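Local coordinates for protein possible thiol-disulfide isomerase (Cytophaga hutchinsonii, PDB 3HCZ) that probably catalyses thiol-disulfide exchange through a thioredoxin-like domain, although its function has not been established directly, at residues Tyr54-Trp57 and Leu58-Ala62; Phe137-Gln140 and Tyr141-Leu145; Met16-Thr19 and Thr20-Arg24; Lys86-Gly90 and Trp91-Arg95. All coordinates share one frame; numbering follows the deposited sequence.

Contact 1: residues Tyr54-Trp57 and Leu58-Ala62; sequences YDWW and LKNRA
Asn-60 lies flat against the Trp-56 indole one helical turn back, a worked example of a side-chain amide serving backbone and ring at once. The two planes are 18° apart, and ND2 stands 3.1 Å above the ring plane, offset toward the rim. That nitrogen also donates to Trp-56 O at 2.7 Å in a nearly straight hydrogen bond (171°), which keeps the amide from turning. Trp-56 NE1 is itself a donor and is used outward, on Asp-135.

The neighbouring pair packs just as tightly through carbon. Arg-61, extended from CG to NE, crosses one face of Trp-57 and sets CD 3.6 Å from the centroid of the six-membered ring, a CH-pi contact, while Trp-57 NE1 bonds to Ile-65 O. A leucine in place of Trp-57 would probably leave Ile-65 O without its indole donor and the Arg-61 stem without the flat surface it rests on.

The outer side is looser. Leu-58 CD1 touches Tyr-54 CE2 at 3.7 Å, but a water that donates to Asp-55 O at 2.7 Å links it only weakly to Lys-59 NZ, and the Asp-55 carboxylate does not meet that amine. Such a division, with aromatic rings inward and polar groups outward, belongs to an amphipathic helix, here the connecting helix of the beta-alpha-beta crossover between strands 33-39 and 65-71 of a thioredoxin fold.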
loop_
_atom_site.group_PDB
_atom_site.type_symbol
_atom_site.label_atom_id
_atom_site.label_comp_id
_atom_site.label_asym_id
_atom_site.label_seq_id
_atom_site.Cartn_x
_atom_site.Cartn_y
_atom_site.Cartn_z
ATOM N N TYR A 54 3.018 -1.294 -9.868
ATOM C CA TYR A 54 1.805 -0.994 -10.659
ATOM C C TYR A 54 1.660 -2.009 -11.784
ATOM O O TYR A 54 0.574 -2.542 -11.983
ATOM C CB TYR A 54 1.790 0.443 -11.178
ATOM C CG TYR A 54 0.435 0.848 -11.751
ATOM C CD1 TYR A 54 -0.577 1.326 -10.908
ATOM C CD2 TYR A 54 0.173 0.721 -13.109
ATOM C CE1 TYR A 54 -1.846 1.692 -11.437
ATOM C CE2 TYR A 54 -1.057 1.084 -13.642
ATOM C CZ TYR A 54 -2.069 1.574 -12.775
ATOM O OH TYR A 54 -3.286 1.940 -13.288
ATOM N N ASP A 55 2.759 -2.301 -12.490
ATOM C CA ASP A 55 2.749 -3.297 -13.540
ATOM C C ASP A 55 2.339 -4.650 -12.992
ATOM O O ASP A 55 1.543 -5.339 -13.612
ATOM C CB ASP A 55 4.124 -3.449 -14.176
ATOM C CG ASP A 55 4.554 -2.234 -14.946
ATOM O OD1 ASP A 55 3.707 -1.430 -15.410
ATOM O OD2 ASP A 55 5.784 -2.106 -15.113
ATOM N N TRP A 56 2.908 -5.023 -11.843
ATOM C CA TRP A 56 2.546 -6.278 -11.157
ATOM C C TRP A 56 1.036 -6.309 -10.822
ATOM O O TRP A 56 0.374 -7.316 -11.032
ATOM C CB TRP A 56 3.411 -6.485 -9.898
ATOM C CG TRP A 56 2.986 -7.701 -9.096
ATOM C CD1 TRP A 56 3.490 -8.982 -9.192
ATOM C CD2 TRP A 56 1.950 -7.756 -8.098
ATOM N NE1 TRP A 56 2.830 -9.820 -8.317
ATOM C CE2 TRP A 56 1.876 -9.101 -7.644
ATOM C CE3 TRP A 56 1.063 -6.800 -7.557
ATOM C CZ2 TRP A 56 0.973 -9.511 -6.655
ATOM C CZ3 TRP A 56 0.151 -7.213 -6.574
ATOM C CH2 TRP A 56 0.113 -8.564 -6.143
ATOM N N TRP A 57 0.529 -5.196 -10.280
ATOM C CA TRP A 57 -0.860 -5.061 -9.897
ATOM C C TRP A 57 -1.790 -5.212 -11.108
ATOM O O TRP A 57 -2.825 -5.904 -11.035
ATOM C CB TRP A 57 -1.097 -3.723 -9.192
ATOM C CG TRP A 57 -2.542 -3.487 -8.878
ATOM C CD1 TRP A 57 -3.292 -4.110 -7.909
ATOM C CD2 TRP A 57 -3.412 -2.554 -9.525
ATOM N NE1 TRP A 57 -4.609 -3.640 -7.954
ATOM C CE2 TRP A 57 -4.693 -2.671 -8.915
ATOM C CE3 TRP A 57 -3.236 -1.618 -10.551
ATOM C CZ2 TRP A 57 -5.782 -1.892 -9.308
ATOM C CZ3 TRP A 57 -4.338 -0.877 -10.979
ATOM C CH2 TRP A 57 -5.591 -1.010 -10.348
ATOM N N LEU A 58 -1.435 -4.576 -12.223
ATOM C CA LEU A 58 -2.236 -4.724 -13.423
ATOM C C LEU A 58 -2.393 -6.206 -13.783
ATOM O O LEU A 58 -3.471 -6.616 -14.207
ATOM C CB LEU A 58 -1.617 -3.974 -14.600
ATOM C CG LEU A 58 -1.688 -2.465 -14.563
ATOM C CD1 LEU A 58 -0.918 -1.894 -15.753
ATOM C CD2 LEU A 58 -3.157 -1.975 -14.619
ATOM N N LYS A 59 -1.330 -6.998 -13.599
ATOM C CA LYS A 59 -1.330 -8.426 -13.962
ATOM C C LYS A 59 -2.035 -9.330 -12.949
ATOM O O LYS A 59 -2.462 -10.443 -13.282
ATOM C CB LYS A 59 0.101 -8.943 -14.145
ATOM C CG LYS A 59 0.721 -8.503 -15.433
ATOM C CD LYS A 59 2.237 -8.624 -15.365
ATOM C CE LYS A 59 2.869 -8.001 -16.614
ATOM N NZ LYS A 59 3.980 -7.049 -16.236
ATOM N N ASN A 60 -2.150 -8.857 -11.715
ATOM C CA ASN A 60 -2.617 -9.702 -10.628
ATOM C C ASN A 60 -3.918 -9.230 -9.985
ATOM O O ASN A 60 -4.477 -9.931 -9.137
ATOM C CB ASN A 60 -1.509 -9.854 -9.579
ATOM C CG ASN A 60 -0.345 -10.675 -10.082
ATOM O OD1 ASN A 60 -0.347 -11.894 -9.975
ATOM N ND2 ASN A 60 0.653 -10.020 -10.633
ATOM N N ARG A 61 -4.422 -8.066 -10.377
ATOM C CA ARG A 61 -5.499 -7.477 -9.615
ATOM C C ARG A 61 -6.779 -8.264 -9.743
ATOM O O ARG A 61 -7.626 -8.206 -8.855
ATOM C CB ARG A 61 -5.754 -6.020 -9.976
ATOM C CG ARG A 61 -6.165 -5.790 -11.409
ATOM C CD ARG A 61 -6.300 -4.321 -11.698
ATOM N NE ARG A 61 -6.777 -4.116 -13.044
ATOM C CZ ARG A 61 -8.001 -3.726 -13.347
ATOM N NH1 ARG A 61 -8.346 -3.574 -14.611
ATOM N NH2 ARG A 61 -8.868 -3.463 -12.381
ATOM N N ALA A 62 -6.936 -8.988 -10.843
ATOM C CA ALA A 62 -8.175 -9.739 -11.040
ATOM C C ALA A 62 -8.266 -10.961 -10.076
ATOM O O ALA A 62 -9.362 -11.519 -9.879
ATOM C CB ALA A 62 -8.347 -10.132 -12.520
HETATM O O HOH W 1 1.646 -5.186 -16.317
#

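Contact 2: residues Phe137-Gln140 and Tyr141-Leu145; sequences FLVQ and YEKSL
Phe-137 and Tyr-141 stand side by side, four residues apart on helix 134-147, which packs on the sheet of this thioredoxin-like fold. They illustrate how aromatic neighbours on one helix face can touch without a true stack. Their planes are 21° from parallel, yet the centroids lie 5.8 Å apart, and the rings are slid so far that they barely overlap. The real touch comes from Tyr-141 CB, which sits over one face of the Phe-137 ring and approaches CZ to 3.9 Å. Both residues hold CG anti to the backbone N (chi1 167° and 177°), and this shared setting sends the rings the same way.

Beneath them runs the helical backbone, with Tyr-141 N bonded to Phe-137 O and Glu-142 N to Leu-138 O, both at 3.0 Å. Val-139 O receives Lys-143 N; a second bond to it, from Lys-143 NZ, is less certain because that side chain is deposited in two conformers.

Farther out, strand 124-127 meets both rings through Ile-125, and Tyr-33 of strand 33-39 touches Leu-138 and Tyr-141. The hydroxyl of Tyr-33 also bonds to Glu-142 OE2, tying that carboxylate to the start of strand 33-39, while Val-139, Gln-140 and Lys-143 lie exposed. On the Tyr-141 ring, Leu-145 CG rests over one face, 4.3 Å above the plane and offset toward the rim.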
loop_
_atom_site.group_PDB
_atom_site.type_symbol
_atom_site.label_atom_id
_atom_site.label_comp_id
_atom_site.label_asym_id
_atom_site.label_seq_id
_atom_site.Cartn_x
_atom_site.Cartn_y
_atom_site.Cartn_z
ATOM N N PHE A 137 5.591 -15.045 -2.273
ATOM C CA PHE A 137 4.944 -14.933 -0.994
ATOM C C PHE A 137 3.471 -15.410 -1.094
ATOM O O PHE A 137 3.046 -16.208 -0.269
ATOM C CB PHE A 137 4.982 -13.524 -0.403
ATOM C CG PHE A 137 4.039 -13.392 0.745
ATOM C CD1 PHE A 137 4.404 -13.881 2.010
ATOM C CD2 PHE A 137 2.738 -12.911 0.539
ATOM C CE1 PHE A 137 3.492 -13.836 3.090
ATOM C CE2 PHE A 137 1.817 -12.865 1.588
ATOM C CZ PHE A 137 2.161 -13.344 2.850
ATOM N N LEU A 138 2.704 -14.925 -2.080
ATOM C CA LEU A 138 1.282 -15.347 -2.170
ATOM C C LEU A 138 1.115 -16.857 -2.395
ATOM O O LEU A 138 0.206 -17.478 -1.803
ATOM C CB LEU A 138 0.481 -14.546 -3.204
ATOM C CG LEU A 138 0.294 -13.081 -2.785
ATOM C CD1 LEU A 138 -0.158 -12.261 -3.939
ATOM C CD2 LEU A 138 -0.697 -12.997 -1.609
ATOM N N VAL A 139 1.982 -17.457 -3.215
ATOM C CA VAL A 139 1.912 -18.922 -3.409
ATOM C C VAL A 139 2.085 -19.658 -2.096
ATOM O O VAL A 139 1.267 -20.517 -1.762
ATOM C CB VAL A 139 2.903 -19.475 -4.459
ATOM C CG1 VAL A 139 2.765 -20.989 -4.538
ATOM C CG2 VAL A 139 2.617 -18.884 -5.821
ATOM N N GLN A 140 3.127 -19.318 -1.341
ATOM C CA GLN A 140 3.459 -20.065 -0.123
ATOM C C GLN A 140 2.399 -19.847 0.947
ATOM O O GLN A 140 2.016 -20.787 1.658
ATOM C CB GLN A 140 4.840 -19.686 0.456
ATOM C CG GLN A 140 6.074 -19.737 -0.507
ATOM C CD GLN A 140 6.065 -20.882 -1.530
ATOM O OE1 GLN A 140 6.218 -20.639 -2.742
ATOM N NE2 GLN A 140 5.889 -22.126 -1.055
ATOM N N TYR A 141 1.931 -18.603 1.046
ATOM C CA TYR A 141 0.877 -18.225 2.000
ATOM C C TYR A 141 -0.370 -19.075 1.772
ATOM O O TYR A 141 -0.898 -19.693 2.718
ATOM C CB TYR A 141 0.516 -16.751 1.872
ATOM C CG TYR A 141 -0.618 -16.373 2.790
ATOM C CD1 TYR A 141 -0.417 -16.271 4.167
ATOM C CD2 TYR A 141 -1.903 -16.136 2.288
ATOM C CE1 TYR A 141 -1.465 -15.934 5.027
ATOM C CE2 TYR A 141 -2.969 -15.790 3.142
ATOM C CZ TYR A 141 -2.734 -15.703 4.500
ATOM O OH TYR A 141 -3.760 -15.366 5.332
ATOM N N GLU A 142 -0.809 -19.159 0.523
ATOM C CA GLU A 142 -2.019 -19.920 0.254
ATOM C C GLU A 142 -1.827 -21.414 0.526
ATOM O O GLU A 142 -2.714 -22.039 1.113
ATOM C CB GLU A 142 -2.599 -19.620 -1.122
ATOM C CG GLU A 142 -2.947 -18.134 -1.237
ATOM C CD GLU A 142 -3.758 -17.845 -2.438
ATOM O OE1 GLU A 142 -3.905 -18.757 -3.269
ATOM O OE2 GLU A 142 -4.264 -16.716 -2.564
ATOM N N LYS A 143 -0.662 -21.964 0.177
ATOM C CA LYS A 143 -0.367 -23.358 0.497
ATOM C C LYS A 143 -0.461 -23.576 2.011
ATOM O O LYS A 143 -0.973 -24.609 2.467
ATOM C CB LYS A 143 1.010 -23.782 -0.028
ATOM C CG LYS A 143 1.199 -23.661 -1.541
ATOM C CD LYS A 143 -0.005 -24.160 -2.337
ATOM C CE LYS A 143 -0.951 -23.023 -2.700
ATOM N NZ LYS A 143 -0.253 -21.933 -3.447
ATOM N N SER A 144 0.019 -22.599 2.782
ATOM C CA SER A 144 0.014 -22.654 4.254
ATOM C C SER A 144 -1.382 -22.665 4.896
ATOM O O SER A 144 -1.549 -23.153 6.012
ATOM C CB SER A 144 0.836 -21.504 4.846
ATOM O OG SER A 144 0.087 -20.291 4.859
ATOM N N LEU A 145 -2.379 -22.216 4.178
ATOM C CA LEU A 145 -3.727 -22.200 4.696
ATOM C C LEU A 145 -4.312 -23.580 4.581
ATOM O O LEU A 145 -5.113 -23.999 5.373
ATOM C CB LEU A 145 -4.569 -21.297 3.837
ATOM C CG LEU A 145 -4.184 -19.837 3.907
ATOM C CD1 LEU A 145 -5.018 -19.055 2.939
ATOM C CD2 LEU A 145 -4.350 -19.375 5.285
#

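Contact 3: residues Met16-Thr19 and Thr20-Arg24; sequences MTDT and TGTYR
Thr-17 and Tyr-23 form the single antiparallel bridge of a tight hairpin, a non-hydrogen-bonded pair whose flanking bonds run from Arg-24 N to Met-16 O and from Asp-18 N to Thr-22 O. Beside the bridge, Thr-17 CG2 leans on Tyr-23 CD1 at 3.6 Å. The reversal itself is a type I turn from Asp-18 to Gly-21, closed by Gly-21 N on Asp-18 O at 2.8 Å.

One carboxylate oxygen reinforces this turn. Asp-18 carries CG between its backbone N and carbonyl carbon (chi1 68°), which tucks OD1 inside the loop to accept three bonds. Thr-20 OG1 arrives on the syn side at 2.7 Å, close to the carboxylate plane; the amides Thr-20 N (2.9 Å, completing an Asx turn) and Thr-22 N (3.1 Å) meet OD1 from opposite faces of the carboxylate, each well out of its plane. An alanine in place of Asp-18 removes the acceptor shared by both amides and the Thr-20 hydroxyl, and would probably leave the turn freer to flex.

The hairpin is the type I turn with G1 bulge, Gly-21 taking the positive phi (81°) at which a side chain would jam against the preceding carbonyl. It precedes strand 33-39 and borders strand 92-95, and Thr-17 OG1 bonds to Ser-97. Tyr-23 OH bonds to His-100. On the other branch of the carboxylate, a water donates to OD2 at 2.8 Å, and Arg-24 CG packs against the same oxygen at 3.7 Å.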
loop_
_atom_site.group_PDB
_atom_site.type_symbol
_atom_site.label_atom_id
_atom_site.label_comp_id
_atom_site.label_asym_id
_atom_site.label_seq_id
_atom_site.Cartn_x
_atom_site.Cartn_y
_atom_site.Cartn_z
HETATM N N MSE A 16 -7.203 8.132 5.165
HETATM C CA MSE A 16 -6.603 8.955 4.109
HETATM C C MSE A 16 -7.615 9.243 3.001
HETATM O O MSE A 16 -8.746 8.715 3.020
HETATM C CB MSE A 16 -5.302 8.304 3.589
HETATM C CG MSE A 16 -4.274 8.195 4.734
HETATM SE SE MSE A 16 -2.702 7.151 4.259
HETATM C CE MSE A 16 -1.928 8.400 2.920
ATOM N N THR A 17 -7.223 10.107 2.070
ATOM C CA THR A 17 -8.167 10.587 1.072
ATOM C C THR A 17 -7.642 10.296 -0.327
ATOM O O THR A 17 -6.431 10.314 -0.553
ATOM C CB THR A 17 -8.433 12.099 1.214
ATOM O OG1 THR A 17 -7.190 12.814 1.229
ATOM C CG2 THR A 17 -9.172 12.401 2.534
ATOM N N ASP A 18 -8.560 10.070 -1.274
ATOM C CA ASP A 18 -8.171 9.727 -2.654
ATOM C C ASP A 18 -7.793 10.999 -3.451
ATOM O O ASP A 18 -7.676 12.083 -2.866
ATOM C CB ASP A 18 -9.257 8.860 -3.333
ATOM C CG ASP A 18 -10.558 9.621 -3.594
ATOM O OD1 ASP A 18 -10.561 10.886 -3.578
ATOM O OD2 ASP A 18 -11.614 8.950 -3.851
ATOM N N THR A 19 -7.571 10.859 -4.756
ATOM C CA THR A 19 -7.093 11.975 -5.596
ATOM C C THR A 19 -8.145 13.072 -5.757
ATOM O O THR A 19 -7.838 14.159 -6.255
ATOM C CB THR A 19 -6.610 11.490 -6.982
ATOM O OG1 THR A 19 -7.646 10.722 -7.621
ATOM C CG2 THR A 19 -5.372 10.606 -6.832
ATOM N N THR A 20 -9.370 12.823 -5.315
ATOM C CA THR A 20 -10.369 13.905 -5.277
ATOM C C THR A 20 -10.481 14.503 -3.894
ATOM O O THR A 20 -11.301 15.372 -3.682
ATOM C CB THR A 20 -11.789 13.466 -5.721
ATOM O OG1 THR A 20 -12.293 12.507 -4.776
ATOM C CG2 THR A 20 -11.744 12.873 -7.123
ATOM N N GLY A 21 -9.655 14.048 -2.949
ATOM C CA GLY A 21 -9.799 14.552 -1.585
ATOM C C GLY A 21 -10.887 13.890 -0.785
ATOM O O GLY A 21 -11.217 14.349 0.330
ATOM N N THR A 22 -11.420 12.773 -1.302
ATOM C CA THR A 22 -12.507 12.111 -0.627
ATOM C C THR A 22 -12.001 10.956 0.238
ATOM O O THR A 22 -11.114 10.189 -0.196
ATOM C CB THR A 22 -13.504 11.563 -1.658
ATOM O OG1 THR A 22 -13.895 12.644 -2.503
ATOM C CG2 THR A 22 -14.710 11.036 -0.964
ATOM N N TYR A 23 -12.554 10.814 1.448
ATOM C CA TYR A 23 -12.088 9.754 2.360
ATOM C C TYR A 23 -12.213 8.378 1.732
ATOM O O TYR A 23 -13.271 8.058 1.163
ATOM C CB TYR A 23 -12.872 9.742 3.678
ATOM C CG TYR A 23 -12.429 10.784 4.669
ATOM C CD1 TYR A 23 -11.097 10.794 5.164
ATOM C CD2 TYR A 23 -13.334 11.761 5.145
ATOM C CE1 TYR A 23 -10.682 11.753 6.109
ATOM C CE2 TYR A 23 -12.927 12.723 6.092
ATOM C CZ TYR A 23 -11.605 12.704 6.565
ATOM O OH TYR A 23 -11.223 13.631 7.495
ATOM N N ARG A 24 -11.138 7.591 1.827
ATOM C CA ARG A 24 -11.167 6.161 1.524
ATOM C C ARG A 24 -10.423 5.439 2.630
ATOM O O ARG A 24 -9.201 5.250 2.550
ATOM C CB ARG A 24 -10.540 5.877 0.145
ATOM C CG ARG A 24 -11.272 6.503 -1.067
ATOM C CD ARG A 24 -12.728 5.955 -1.307
ATOM N NE ARG A 24 -12.800 4.495 -1.080
ATOM C CZ ARG A 24 -12.345 3.559 -1.920
ATOM N NH1 ARG A 24 -12.429 2.293 -1.573
ATOM N NH2 ARG A 24 -11.812 3.857 -3.105
HETATM O O HOH W 2 -12.697 9.657 -6.341
#

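Contact 4: residues Lys86-Gly90 and Trp91-Arg95; sequences KKIGG and WLNVR
Asn-93 sets CG anti to its carbonyl carbon (chi1 -69°), while Trp-91 puts its CG between backbone N and carbonyl carbon (chi1 61°); together these torsions bring amide, indole and the Ile-88 carbonyl to one spot. Asn-93 ND2 donates to Ile-88 O at 2.8 Å, with the acceptor lying in the amide plane and the bond fairly straight at 162°. The other branch, OD1, takes the indole NE1 of Trp-91 at 2.8 Å; the oxygen lies near the ring plane, but the donor stands above the plane of the Asn-93 carbonyl, well off a lone pair. Ile-88 O also comes within 3.4 Å of NE1, at an angle too poor for a bond.

Around this core the chain turns sharply. The helix 77-86 ends in a Schellman motif with Lys-87 at positive phi, and Leu-92 centres an inverse gamma turn in which Asn-93 N reaches Trp-91 O at 3.0 Å. A water bridges the loop and the amide, donating to Gly-89 O at 2.8 Å and accepting from ND2 at 2.9 Å. Beyond the segments, Tyr-54 meets the Trp-91 ring edge-to-face, and Ile-88 packs on Phe-82 and Ile-83 of the helix.

The principle is that a buried amide can staple a loop to the strand that follows it. Because ND2 gives two bonds and OD1 receives one, the amide is fixed against a flip, and the buried Ile-88 carbonyl has its donor.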
loop_
_atom_site.group_PDB
_atom_site.type_symbol
_atom_site.label_atom_id
_atom_site.label_comp_id
_atom_site.label_asym_id
_atom_site.label_seq_id
_atom_site.Cartn_x
_atom_site.Cartn_y
_atom_site.Cartn_z
ATOM N N LYS A 86 3.436 9.075 -14.625
ATOM C CA LYS A 86 3.769 7.668 -14.608
ATOM C C LYS A 86 2.551 6.781 -14.894
ATOM O O LYS A 86 2.697 5.569 -15.035
ATOM C CB LYS A 86 4.394 7.302 -13.266
ATOM C CG LYS A 86 5.569 8.214 -12.893
ATOM C CD LYS A 86 6.751 7.993 -13.795
ATOM C CE LYS A 86 7.395 6.625 -13.552
ATOM N NZ LYS A 86 8.707 6.501 -14.293
ATOM N N LYS A 87 1.353 7.372 -14.962
ATOM C CA LYS A 87 0.132 6.630 -15.341
ATOM C C LYS A 87 -0.168 5.498 -14.377
ATOM O O LYS A 87 -0.308 4.318 -14.755
ATOM C CB LYS A 87 0.254 6.135 -16.786
ATOM C CG LYS A 87 0.239 7.268 -17.813
ATOM C CD LYS A 87 1.024 6.813 -18.997
ATOM C CE LYS A 87 0.193 6.870 -20.233
ATOM N NZ LYS A 87 -0.138 8.276 -20.563
ATOM N N ILE A 88 -0.240 5.855 -13.094
ATOM C CA ILE A 88 -0.550 4.871 -12.042
ATOM C C ILE A 88 -1.857 5.239 -11.350
ATOM O O ILE A 88 -2.049 4.980 -10.170
ATOM C CB ILE A 88 0.604 4.732 -11.004
ATOM C CG1 ILE A 88 0.922 6.113 -10.355
ATOM C CG2 ILE A 88 1.872 4.109 -11.695
ATOM C CD1 ILE A 88 1.631 6.004 -8.992
ATOM N N GLY A 89 -2.769 5.846 -12.107
ATOM C CA GLY A 89 -4.031 6.280 -11.498
ATOM C C GLY A 89 -5.059 5.179 -11.205
ATOM O O GLY A 89 -6.071 5.464 -10.528
ATOM N N GLY A 90 -4.826 3.947 -11.687
ATOM C CA GLY A 90 -5.885 2.927 -11.635
ATOM C C GLY A 90 -6.134 2.335 -10.251
ATOM O O GLY A 90 -7.282 1.926 -9.929
ATOM N N TRP A 91 -5.088 2.264 -9.425
ATOM C CA TRP A 91 -5.247 1.669 -8.100
ATOM C C TRP A 91 -5.695 2.694 -7.070
ATOM O O TRP A 91 -5.981 3.837 -7.432
ATOM C CB TRP A 91 -3.968 0.957 -7.650
ATOM C CG TRP A 91 -2.710 1.797 -7.512
ATOM C CD1 TRP A 91 -2.588 3.156 -7.299
ATOM C CD2 TRP A 91 -1.378 1.273 -7.483
ATOM N NE1 TRP A 91 -1.236 3.502 -7.174
ATOM C CE2 TRP A 91 -0.488 2.355 -7.283
ATOM C CE3 TRP A 91 -0.847 -0.018 -7.648
ATOM C CZ2 TRP A 91 0.913 2.176 -7.231
ATOM C CZ3 TRP A 91 0.532 -0.198 -7.573
ATOM C CH2 TRP A 91 1.399 0.895 -7.375
ATOM N N LEU A 92 -5.728 2.315 -5.791
ATOM C CA LEU A 92 -6.195 3.266 -4.746
ATOM C C LEU A 92 -5.105 4.221 -4.233
ATOM O O LEU A 92 -4.518 4.010 -3.155
ATOM C CB LEU A 92 -6.934 2.557 -3.612
ATOM C CG LEU A 92 -7.561 3.437 -2.525
ATOM C CD1 LEU A 92 -8.327 4.650 -3.138
ATOM C CD2 LEU A 92 -8.520 2.559 -1.683
ATOM N N ASN A 93 -4.822 5.263 -5.026
ATOM C CA ASN A 93 -3.937 6.330 -4.559
ATOM C C ASN A 93 -4.599 7.175 -3.480
ATOM O O ASN A 93 -5.696 7.725 -3.704
ATOM C CB ASN A 93 -3.564 7.252 -5.717
ATOM C CG ASN A 93 -2.659 6.568 -6.718
ATOM O OD1 ASN A 93 -1.526 6.202 -6.381
ATOM N ND2 ASN A 93 -3.141 6.404 -7.965
ATOM N N VAL A 94 -3.949 7.259 -2.334
ATOM C CA VAL A 94 -4.402 8.120 -1.254
ATOM C C VAL A 94 -3.253 8.964 -0.687
ATOM O O VAL A 94 -2.063 8.649 -0.900
ATOM C CB VAL A 94 -5.102 7.336 -0.084
ATOM C CG1 VAL A 94 -6.411 6.686 -0.560
ATOM C CG2 VAL A 94 -4.174 6.252 0.542
ATOM N N ARG A 95 -3.634 10.037 0.013
ATOM C CA ARG A 95 -2.669 10.884 0.707
ATOM C C ARG A 95 -3.352 11.303 2.007
ATOM O O ARG A 95 -4.593 11.289 2.081
ATOM C CB ARG A 95 -2.296 12.121 -0.159
ATOM C CG ARG A 95 -0.996 12.795 0.280
ATOM C CD ARG A 95 -0.650 14.072 -0.550
ATOM N NE ARG A 95 -1.640 15.171 -0.449
ATOM C CZ ARG A 95 -1.786 15.959 0.619
ATOM N NH1 ARG A 95 -2.707 16.891 0.624
ATOM N NH2 ARG A 95 -1.060 15.776 1.721
HETATM O O HOH W 3 -5.909 7.247 -8.421
#

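From the N terminus, contact 3 comes first and closes a hairpin loop ahead of strand 33-39. Contact 1 follows within helix 49-60, contact 4 joins the loop after helix 77-86 to edge strand 92-95, and contact 2 lies on helix 134-147. All four are local and run in series; none nests in or crosses another. Space brings them together nonetheless. Contact 3 meets contact 4 where Thr-17 O lies 2.9 Å from Arg-95 N, probably a hydrogen bond, which sets the hairpin beside that strand, and contact 4 packs on contact 1 through Gly-90 and Trp-91. Contact 1 in turn touches contact 2, Trp-56 against Leu-138, whereas contacts 2 and 3 sit on opposite sides of the chain's centre.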